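Local atomic coordinates of hypothetical protein VC1899 (Vibrio cholerae, PDB entry 1XMX), a protein that is of unknown biochemical function but carries a Card1-type endonuclease domain of the PD-(D/E)XK class and probably binds nucleic acid. Residues 3-9 and 86-92; 253-258 and 307-311. All blocks are in the same frame, centred on the assembly; numbering follows the deposited sequence.

Contact 1 (3-9 and 86-92); sequences MAIHVGI and GEEVKFN
Val7 and Val89 meet through one methyl each, CG2 of Val7 lying 3.9 Å from CG1 of Val89, in the well-packed half of two adjacent parallel strands. Further along, the Phe91 ring turns its edge to the first strand: CD1 of Phe91 is 3.4 Å from the carbonyl O of Val7, and CG1 of Ile9 lies near the ring plane beside CE1. The anti CG (chi1 176°) swings the ring toward Val7 and Ile9, and the ring also stacks edge-to-face with Phe108. Helix 98-110 covers Val7, Ile9 and Phe91.

The backbone bonds alternate between the strands. Ile5 N bonds to Glu88 O and Val7 N to Lys90 O, while Lys90 N and Asn92 N return to Ile5 O and Val7 O, the last at 2.9 Å. Past Gly8 the strands part: Ile9 N and Asn92 O stand 4.3 Å apart, bridged by a water that accepts from the amide and donates to the carbonyl. On the face of His6 and Asn92, packed by helix 15-22, a second water joins His6 ND1 to Asn92 ND2, which also donates to Arg16 O; Ser94 holds Asn92 OD1. Lys90 shares this face, its CB oblique to the His6 ring and its end leading away.

The start of the pair is more exposed, especially at Gly86 and Glu88, although a 2.7 Å bond from Glu88 N to Met3 O still closes it. The bent Met3 chain crosses Glu87 at about a right angle, CE by the carboxylate, while Met3 CB lies near Gly86 O and Glu88 CD. Helices 15-22 and 98-110, which follow these strands, cover opposite faces, marking the switch point of a doubly wound, Rossmann-like sheet whose parallel part has the order 3-2-1-4-5, consistent with a CARF domain.

Contact 2 (253-258 and 307-311); sequences WLETLV and IECKT
Cys309 points its side chain at the helix of Glu255 and Val258, and most of the contact consists of apolar packing around it. With SG anti to its own carbonyl carbon (chi1 -54°), the sulfur settles 3.8 Å from Glu255 CA and equally far from CG2 of Val258. The CB of Cys309 is covered from another direction by Leu254, whose CD2 lies 3.9 Å from it and extends on to the carbonyl O of Lys310, 3.4 Å away. One turn along the helix, the other methyl of Val258, CG1, meets CD1 of Ile307 at 4.0 Å. At the far end, CG2 of Thr311 touches both Leu254 CB (3.9 Å) and Trp253 NE1, reaching the indole obliquely. One face of the same indole lies against Leu254 CB, and Trp177 and Phe344 make edge-to-face contacts with the ring.

Polar links are sparse and lie to one side. The Glu255 carboxylate sits among acids, OE1 close to Asp295 and OE2 close to Glu252, with Asn278 bonded to OE2. A water lies 2.8 Å from Cys309 O, probably donating to it; its approach to Glu255 OE1 is long and weak. Cys309 N is held by the Asp295 side chain from neighbouring strand 288-300.

Backbone bonds tie each element to its own surroundings: Val258 N to Leu254 O within the helix, and Lys310 with Val342 and Phe344 in the sheet. Alternation along the strand turns Ile307 and Cys309 toward the helix. Glu308-Cys309-Lys310 fits the (D/E)XK signature, and Asp295 could be the acid before it; helix 243-266 then packs against the strand face opposite Glu308 and Lys310, as expected for a PD-(D/E)XK nuclease fold.

Overall arrangement
The two contacts share no helix or strand and sit on opposite sides of the chain's centre, their centres about 44 Å apart and their nearest atoms about 26 Å. Contact 1 is partly buried: well covered by helices along most of its length, it begins among more exposed acidic residues and opens around a water at the other end. Contact 2 is buried and nearer the middle of the molecule. Their chemistry follows from the elements joined. Neighbouring parallel strands in contact 1 are held by direct backbone bonds, with apolar side chains added; the helix and strand of contact 2 meet through methyls and a sulfur, and a water offers at most a weak polar link. One belongs to the N-terminal Rossmann-like sheet, the other to the nuclease-type domain.

Contact 1 (3-9 and 86-92)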
ATOM      1  N   MET A   3      23.819 -21.183 -12.113  1.00 27.72           N
ATOM      2  CA  MET A   3      22.894 -22.176 -12.618  1.00 24.64           C
ATOM      3  C   MET A   3      21.579 -22.176 -11.828  1.00 24.06           C
ATOM      4  O   MET A   3      20.630 -22.896 -12.187  1.00 24.05           O
ATOM      5  CB  MET A   3      23.547 -23.574 -12.672  1.00 23.45           C
ATOM      6  CG  MET A   3      24.859 -23.627 -13.545  1.00 21.17           C
ATOM      7  SD  MET A   3      24.756 -22.641 -15.089  1.00 19.07           S
ATOM      8  CE  MET A   3      23.627 -23.723 -15.986  1.00 19.22           C
ATOM      9  N   ALA A   4      21.497 -21.385 -10.757  1.00 21.75           N
ATOM     10  CA  ALA A   4      20.276 -21.453  -9.951  1.00 21.99           C
ATOM     11  C   ALA A   4      19.194 -20.572 -10.565  1.00 21.31           C
ATOM     12  O   ALA A   4      19.356 -19.332 -10.670  1.00 22.45           O
ATOM     13  CB  ALA A   4      20.544 -21.053  -8.454  1.00 20.39           C
ATOM     14  N   ILE A   5      18.062 -21.159 -10.905  1.00 21.07           N
ATOM     15  CA  ILE A   5      16.964 -20.310 -11.397  1.00 22.51           C
ATOM     16  C   ILE A   5      15.609 -20.676 -10.833  1.00 20.69           C
ATOM     17  O   ILE A   5      15.408 -21.814 -10.396  1.00 21.06           O
ATOM     18  CB  ILE A   5      16.954 -20.234 -12.946  1.00 23.56           C
ATOM     19  CG1 ILE A   5      16.174 -21.331 -13.590  1.00 27.02           C
ATOM     20  CG2 ILE A   5      18.320 -20.404 -13.509  1.00 24.94           C
ATOM     21  CD1 ILE A   5      16.045 -21.029 -15.122  1.00 25.88           C
ATOM     22  N   HIS A   6      14.683 -19.711 -10.808  1.00 18.75           N
ATOM     23  CA  HIS A   6      13.276 -19.977 -10.488  1.00 18.79           C
ATOM     24  C   HIS A   6      12.412 -20.138 -11.753  1.00 19.35           C
ATOM     25  O   HIS A   6      12.730 -19.564 -12.779  1.00 17.65           O
ATOM     26  CB  HIS A   6      12.708 -18.805  -9.640  1.00 18.73           C
ATOM     27  CG  HIS A   6      13.225 -18.798  -8.239  1.00 20.38           C
ATOM     28  ND1 HIS A   6      12.677 -18.032  -7.238  1.00 21.27           N
ATOM     29  CD2 HIS A   6      14.223 -19.515  -7.658  1.00 20.28           C
ATOM     30  CE1 HIS A   6      13.327 -18.239  -6.108  1.00 18.66           C
ATOM     31  NE2 HIS A   6      14.261 -19.142  -6.332  1.00 21.68           N
ATOM     32  N   VAL A   7      11.311 -20.894 -11.665  1.00 20.43           N
ATOM     33  CA  VAL A   7      10.294 -20.847 -12.684  1.00 18.11           C
ATOM     34  C   VAL A   7       8.981 -20.514 -11.984  1.00 19.43           C
ATOM     35  O   VAL A   7       8.728 -21.022 -10.911  1.00 18.66           O
ATOM     36  CB  VAL A   7      10.194 -22.162 -13.468  1.00 20.51           C
ATOM     37  CG1 VAL A   7       9.020 -22.067 -14.496  1.00 17.96           C
ATOM     38  CG2 VAL A   7      11.537 -22.422 -14.203  1.00 20.13           C
ATOM     39  N   GLY A   8       8.173 -19.621 -12.567  1.00 19.28           N
ATOM     40  CA  GLY A   8       6.908 -19.232 -11.935  1.00 18.89           C
ATOM     41  C   GLY A   8       5.845 -19.091 -12.975  1.00 17.86           C
ATOM     42  O   GLY A   8       6.169 -18.955 -14.152  1.00 18.66           O
ATOM     43  N   ILE A   9       4.577 -19.189 -12.570  1.00 19.05           N
ATOM     44  CA  ILE A   9       3.470 -19.125 -13.534  1.00 20.81           C
ATOM     45  C   ILE A   9       2.778 -17.777 -13.315  1.00 21.50           C
ATOM     46  O   ILE A   9       2.305 -17.491 -12.225  1.00 20.03           O
ATOM     47  CB  ILE A   9       2.417 -20.255 -13.374  1.00 20.73           C
ATOM     48  CG1 ILE A   9       3.045 -21.677 -13.314  1.00 21.66           C
ATOM     49  CG2 ILE A   9       1.410 -20.212 -14.545  1.00 18.48           C
ATOM     50  CD1 ILE A   9       3.770 -21.990 -14.435  1.00 24.47           C
ATOM     51  N   GLY A  86      21.995 -28.314 -17.113  1.00 25.69           N
ATOM     52  CA  GLY A  86      22.377 -28.425 -15.710  1.00 26.19           C
ATOM     53  C   GLY A  86      21.773 -27.278 -14.903  1.00 27.17           C
ATOM     54  O   GLY A  86      22.294 -26.914 -13.853  1.00 27.16           O
ATOM     55  N   GLU A  87      20.696 -26.680 -15.398  1.00 26.00           N
ATOM     56  CA  GLU A  87      20.035 -25.621 -14.641  1.00 27.49           C
ATOM     57  C   GLU A  87      19.540 -26.174 -13.285  1.00 26.87           C
ATOM     58  O   GLU A  87      18.948 -27.244 -13.203  1.00 25.19           O
ATOM     59  CB  GLU A  87      18.828 -25.049 -15.407  1.00 29.92           C
ATOM     60  CG  GLU A  87      19.114 -24.167 -16.648  1.00 31.49           C
ATOM     61  CD  GLU A  87      20.102 -23.063 -16.356  1.00 33.86           C
ATOM     62  OE1 GLU A  87      19.980 -22.424 -15.281  1.00 33.94           O
ATOM     63  OE2 GLU A  87      21.031 -22.861 -17.179  1.00 34.87           O
ATOM     64  N   GLU A  88      19.768 -25.444 -12.213  1.00 27.09           N
ATOM     65  CA  GLU A  88      19.257 -25.895 -10.935  1.00 26.81           C
ATOM     66  C   GLU A  88      17.909 -25.240 -10.641  1.00 25.90           C
ATOM     67  O   GLU A  88      17.841 -24.175  -9.999  1.00 25.28           O
ATOM     68  CB  GLU A  88      20.333 -25.695  -9.867  1.00 27.02           C
ATOM     69  CG  GLU A  88      21.560 -26.604 -10.192  1.00 31.25           C
ATOM     70  CD  GLU A  88      22.839 -26.113  -9.569  1.00 32.23           C
ATOM     71  OE1 GLU A  88      22.754 -25.090  -8.853  1.00 32.88           O
ATOM     72  OE2 GLU A  88      23.928 -26.726  -9.795  1.00 34.05           O
ATOM     73  N   VAL A  89      16.854 -25.862 -11.185  1.00 23.38           N
ATOM     74  CA  VAL A  89      15.526 -25.303 -11.191  1.00 23.94           C
ATOM     75  C   VAL A  89      14.822 -25.395  -9.840  1.00 23.31           C
ATOM     76  O   VAL A  89      14.902 -26.404  -9.141  1.00 23.21           O
ATOM     77  CB  VAL A  89      14.632 -25.918 -12.293  1.00 23.72           C
ATOM     78  CG1 VAL A  89      13.214 -25.320 -12.261  1.00 21.81           C
ATOM     79  CG2 VAL A  89      15.265 -25.649 -13.633  1.00 25.82           C
ATOM     80  N   LYS A  90      14.147 -24.316  -9.479  1.00 19.94           N
ATOM     81  CA  LYS A  90      13.240 -24.338  -8.358  1.00 20.17           C
ATOM     82  C   LYS A  90      11.925 -23.776  -8.854  1.00 20.51           C
ATOM     83  O   LYS A  90      11.867 -22.688  -9.470  1.00 19.62           O
ATOM     84  CB  LYS A  90      13.766 -23.510  -7.167  1.00 21.18           C
ATOM     85  CG  LYS A  90      14.986 -24.076  -6.525  1.00 24.58           C
ATOM     86  CD  LYS A  90      15.062 -23.578  -5.070  1.00 27.26           C
ATOM     87  CE  LYS A  90      16.508 -23.500  -4.613  1.00 28.13           C
ATOM     88  NZ  LYS A  90      16.838 -23.391  -3.116  1.00 27.90           N
ATOM     89  N   PHE A  91      10.871 -24.517  -8.573  1.00 20.23           N
ATOM     90  CA  PHE A  91       9.571 -24.182  -9.089  1.00 18.32           C
ATOM     91  C   PHE A  91       8.811 -23.456  -7.952  1.00 17.00           C
ATOM     92  O   PHE A  91       8.570 -24.012  -6.864  1.00 14.66           O
ATOM     93  CB  PHE A  91       8.821 -25.423  -9.588  1.00 18.10           C
ATOM     94  CG  PHE A  91       7.370 -25.137 -10.056  1.00 20.84           C
ATOM     95  CD1 PHE A  91       7.051 -23.971 -10.779  1.00 20.84           C
ATOM     96  CD2 PHE A  91       6.349 -26.059  -9.795  1.00 20.09           C
ATOM     97  CE1 PHE A  91       5.704 -23.733 -11.205  1.00 22.13           C
ATOM     98  CE2 PHE A  91       5.057 -25.846 -10.209  1.00 20.89           C
ATOM     99  CZ  PHE A  91       4.720 -24.680 -10.934  1.00 21.19           C
ATOM    100  N   ASN A  92       8.511 -22.203  -8.219  1.00 13.79           N
ATOM    101  CA  ASN A  92       7.666 -21.416  -7.369  1.00 16.29           C
ATOM    102  C   ASN A  92       6.201 -21.625  -7.824  1.00 17.43           C
ATOM    103  O   ASN A  92       5.778 -21.121  -8.870  1.00 16.97           O
ATOM    104  CB  ASN A  92       8.033 -19.945  -7.489  1.00 16.29           C
ATOM    105  CG  ASN A  92       7.195 -19.039  -6.550  1.00 18.61           C
ATOM    106  OD1 ASN A  92       6.060 -19.411  -6.138  1.00 18.32           O
ATOM    107  ND2 ASN A  92       7.725 -17.837  -6.243  1.00 16.03           N
TER
HETATM  108  O   HOH W   1       9.967 -16.541  -7.110  1.00 15.24           O
HETATM  109  O   HOH W   2       3.791 -19.976 -10.096  1.00 20.92           O

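Contact 2 (253-258 and 307-311)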
ATOM      1  N   TRP A 253      -3.441  17.819   8.369  1.00 19.94           N
ATOM      2  CA  TRP A 253      -2.914  17.446   9.680  1.00 18.06           C
ATOM      3  C   TRP A 253      -3.104  15.944  10.034  1.00 17.79           C
ATOM      4  O   TRP A 253      -2.272  15.342  10.719  1.00 19.57           O
ATOM      5  CB  TRP A 253      -3.516  18.329  10.788  1.00 15.85           C
ATOM      6  CG  TRP A 253      -4.950  18.089  11.057  1.00 15.84           C
ATOM      7  CD1 TRP A 253      -5.990  18.731  10.479  1.00 16.00           C
ATOM      8  CD2 TRP A 253      -5.527  17.125  11.974  1.00 15.76           C
ATOM      9  NE1 TRP A 253      -7.170  18.246  10.967  1.00 16.60           N
ATOM     10  CE2 TRP A 253      -6.923  17.258  11.877  1.00 15.69           C
ATOM     11  CE3 TRP A 253      -4.995  16.192  12.876  1.00 15.76           C
ATOM     12  CZ2 TRP A 253      -7.795  16.519  12.648  1.00 16.28           C
ATOM     13  CZ3 TRP A 253      -5.869  15.424  13.628  1.00 15.11           C
ATOM     14  CH2 TRP A 253      -7.245  15.592  13.519  1.00 15.27           C
ATOM     15  N   LEU A 254      -4.218  15.358   9.608  1.00 18.77           N
ATOM     16  CA  LEU A 254      -4.592  14.019  10.060  1.00 18.97           C
ATOM     17  C   LEU A 254      -3.784  12.972   9.311  1.00 18.65           C
ATOM     18  O   LEU A 254      -3.383  11.961   9.876  1.00 21.10           O
ATOM     19  CB  LEU A 254      -6.080  13.787   9.837  1.00 17.27           C
ATOM     20  CG  LEU A 254      -6.526  12.377  10.218  1.00 17.70           C
ATOM     21  CD1 LEU A 254      -6.300  12.017  11.716  1.00 15.48           C
ATOM     22  CD2 LEU A 254      -7.992  12.233   9.855  1.00 19.17           C
ATOM     23  N   GLU A 255      -3.535  13.205   8.037  1.00 17.78           N
ATOM     24  CA  GLU A 255      -2.729  12.245   7.243  1.00 19.98           C
ATOM     25  C   GLU A 255      -1.242  12.387   7.636  1.00 18.68           C
ATOM     26  O   GLU A 255      -0.498  11.435   7.596  1.00 18.89           O
ATOM     27  CB  GLU A 255      -2.932  12.451   5.745  1.00 18.52           C
ATOM     28  CG  GLU A 255      -2.643  13.907   5.275  1.00 22.61           C
ATOM     29  CD  GLU A 255      -3.009  14.146   3.819  1.00 24.32           C
ATOM     30  OE1 GLU A 255      -3.787  13.366   3.228  1.00 29.72           O
ATOM     31  OE2 GLU A 255      -2.550  15.126   3.237  1.00 27.50           O
ATOM     32  N   THR A 256      -0.809  13.604   7.910  1.00 17.84           N
ATOM     33  CA  THR A 256       0.523  13.855   8.423  1.00 18.55           C
ATOM     34  C   THR A 256       0.792  13.145   9.748  1.00 17.16           C
ATOM     35  O   THR A 256       1.867  12.575   9.924  1.00 18.44           O
ATOM     36  CB  THR A 256       0.719  15.375   8.649  1.00 20.11           C
ATOM     37  OG1 THR A 256       0.562  16.055   7.400  1.00 21.05           O
ATOM     38  CG2 THR A 256       2.132  15.651   9.144  1.00 21.84           C
ATOM     39  N   LEU A 257      -0.166  13.231  10.683  1.00 15.67           N
ATOM     40  CA  LEU A 257      -0.155  12.516  11.964  1.00 16.22           C
ATOM     41  C   LEU A 257      -0.129  10.979  11.744  1.00 16.01           C
ATOM     42  O   LEU A 257       0.657  10.249  12.370  1.00 14.17           O
ATOM     43  CB  LEU A 257      -1.390  12.899  12.799  1.00 17.17           C
ATOM     44  CG  LEU A 257      -1.588  12.041  14.065  1.00 19.26           C
ATOM     45  CD1 LEU A 257      -0.540  12.295  15.147  1.00 16.29           C
ATOM     46  CD2 LEU A 257      -3.008  12.255  14.571  1.00 19.22           C
ATOM     47  N   VAL A 258      -0.986  10.488  10.850  1.00 16.69           N
ATOM     48  CA  VAL A 258      -1.002   9.068  10.592  1.00 16.47           C
ATOM     49  C   VAL A 258       0.337   8.622   9.982  1.00 17.89           C
ATOM     50  O   VAL A 258       0.894   7.606  10.377  1.00 20.08           O
ATOM     51  CB  VAL A 258      -2.128   8.633   9.660  1.00 16.90           C
ATOM     52  CG1 VAL A 258      -1.920   7.117   9.275  1.00 13.71           C
ATOM     53  CG2 VAL A 258      -3.514   8.918  10.322  1.00 15.46           C
ATOM     54  N   ILE A 307      -4.213   3.621   3.621  1.00 20.41           N
ATOM     55  CA  ILE A 307      -5.009   4.323   4.609  1.00 20.84           C
ATOM     56  C   ILE A 307      -5.533   5.611   3.971  1.00 22.82           C
ATOM     57  O   ILE A 307      -4.730   6.448   3.480  1.00 20.69           O
ATOM     58  CB  ILE A 307      -4.163   4.648   5.850  1.00 19.57           C
ATOM     59  CG1 ILE A 307      -3.555   3.370   6.415  1.00 18.57           C
ATOM     60  CG2 ILE A 307      -5.049   5.375   6.933  1.00 18.41           C
ATOM     61  CD1 ILE A 307      -2.477   3.619   7.477  1.00 18.01           C
ATOM     62  N   GLU A 308      -6.863   5.733   3.942  1.00 21.55           N
ATOM     63  CA  GLU A 308      -7.501   6.972   3.551  1.00 22.59           C
ATOM     64  C   GLU A 308      -7.794   7.720   4.845  1.00 22.51           C
ATOM     65  O   GLU A 308      -8.351   7.129   5.788  1.00 21.50           O
ATOM     66  CB  GLU A 308      -8.849   6.717   2.884  1.00 26.36           C
ATOM     67  CG  GLU A 308      -9.422   7.992   2.240  1.00 32.07           C
ATOM     68  CD  GLU A 308     -10.577   7.717   1.305  1.00 36.39           C
ATOM     69  OE1 GLU A 308     -10.786   6.536   0.954  1.00 38.32           O
ATOM     70  OE2 GLU A 308     -11.296   8.682   0.923  1.00 38.96           O
ATOM     71  N   CYS A 309      -7.398   8.990   4.892  1.00 21.71           N
ATOM     72  CA  CYS A 309      -7.800   9.912   5.977  1.00 25.08           C
ATOM     73  C   CYS A 309      -8.930  10.872   5.531  1.00 25.01           C
ATOM     74  O   CYS A 309      -8.829  11.494   4.484  1.00 27.97           O
ATOM     75  CB  CYS A 309      -6.589  10.671   6.510  1.00 21.66           C
ATOM     76  SG  CYS A 309      -5.305   9.506   7.008  1.00 26.46           S
ATOM     77  N   LYS A 310     -10.030  10.890   6.274  1.00 24.62           N
ATOM     78  CA  LYS A 310     -11.058  11.911   6.122  1.00 27.66           C
ATOM     79  C   LYS A 310     -11.130  12.804   7.371  1.00 27.88           C
ATOM     80  O   LYS A 310     -11.090  12.326   8.517  1.00 23.66           O
ATOM     81  CB  LYS A 310     -12.429  11.308   5.817  1.00 28.20           C
ATOM     82  CG  LYS A 310     -12.542  10.745   4.387  1.00 29.49           C
ATOM     83  CD  LYS A 310     -13.938  10.184   4.128  1.00 29.09           C
ATOM     84  CE  LYS A 310     -14.985  11.256   3.890  1.00 30.02           C
ATOM     85  NZ  LYS A 310     -14.354  12.387   3.102  1.00 30.25           N
ATOM     86  N   THR A 311     -11.171  14.114   7.117  1.00 30.07           N
ATOM     87  CA  THR A 311     -11.478  15.121   8.147  1.00 31.83           C
ATOM     88  C   THR A 311     -12.933  15.681   8.046  1.00 32.61           C
ATOM     89  O   THR A 311     -13.395  16.331   8.969  1.00 30.24           O
ATOM     90  CB  THR A 311     -10.500  16.291   8.075  1.00 31.95           C
ATOM     91  OG1 THR A 311     -10.535  16.798   6.742  1.00 33.41           O
ATOM     92  CG2 THR A 311      -9.056  15.869   8.412  1.00 29.77           C
TER
HETATM   93  O   HOH W   3      -6.981  13.603   4.261  1.00 32.69           O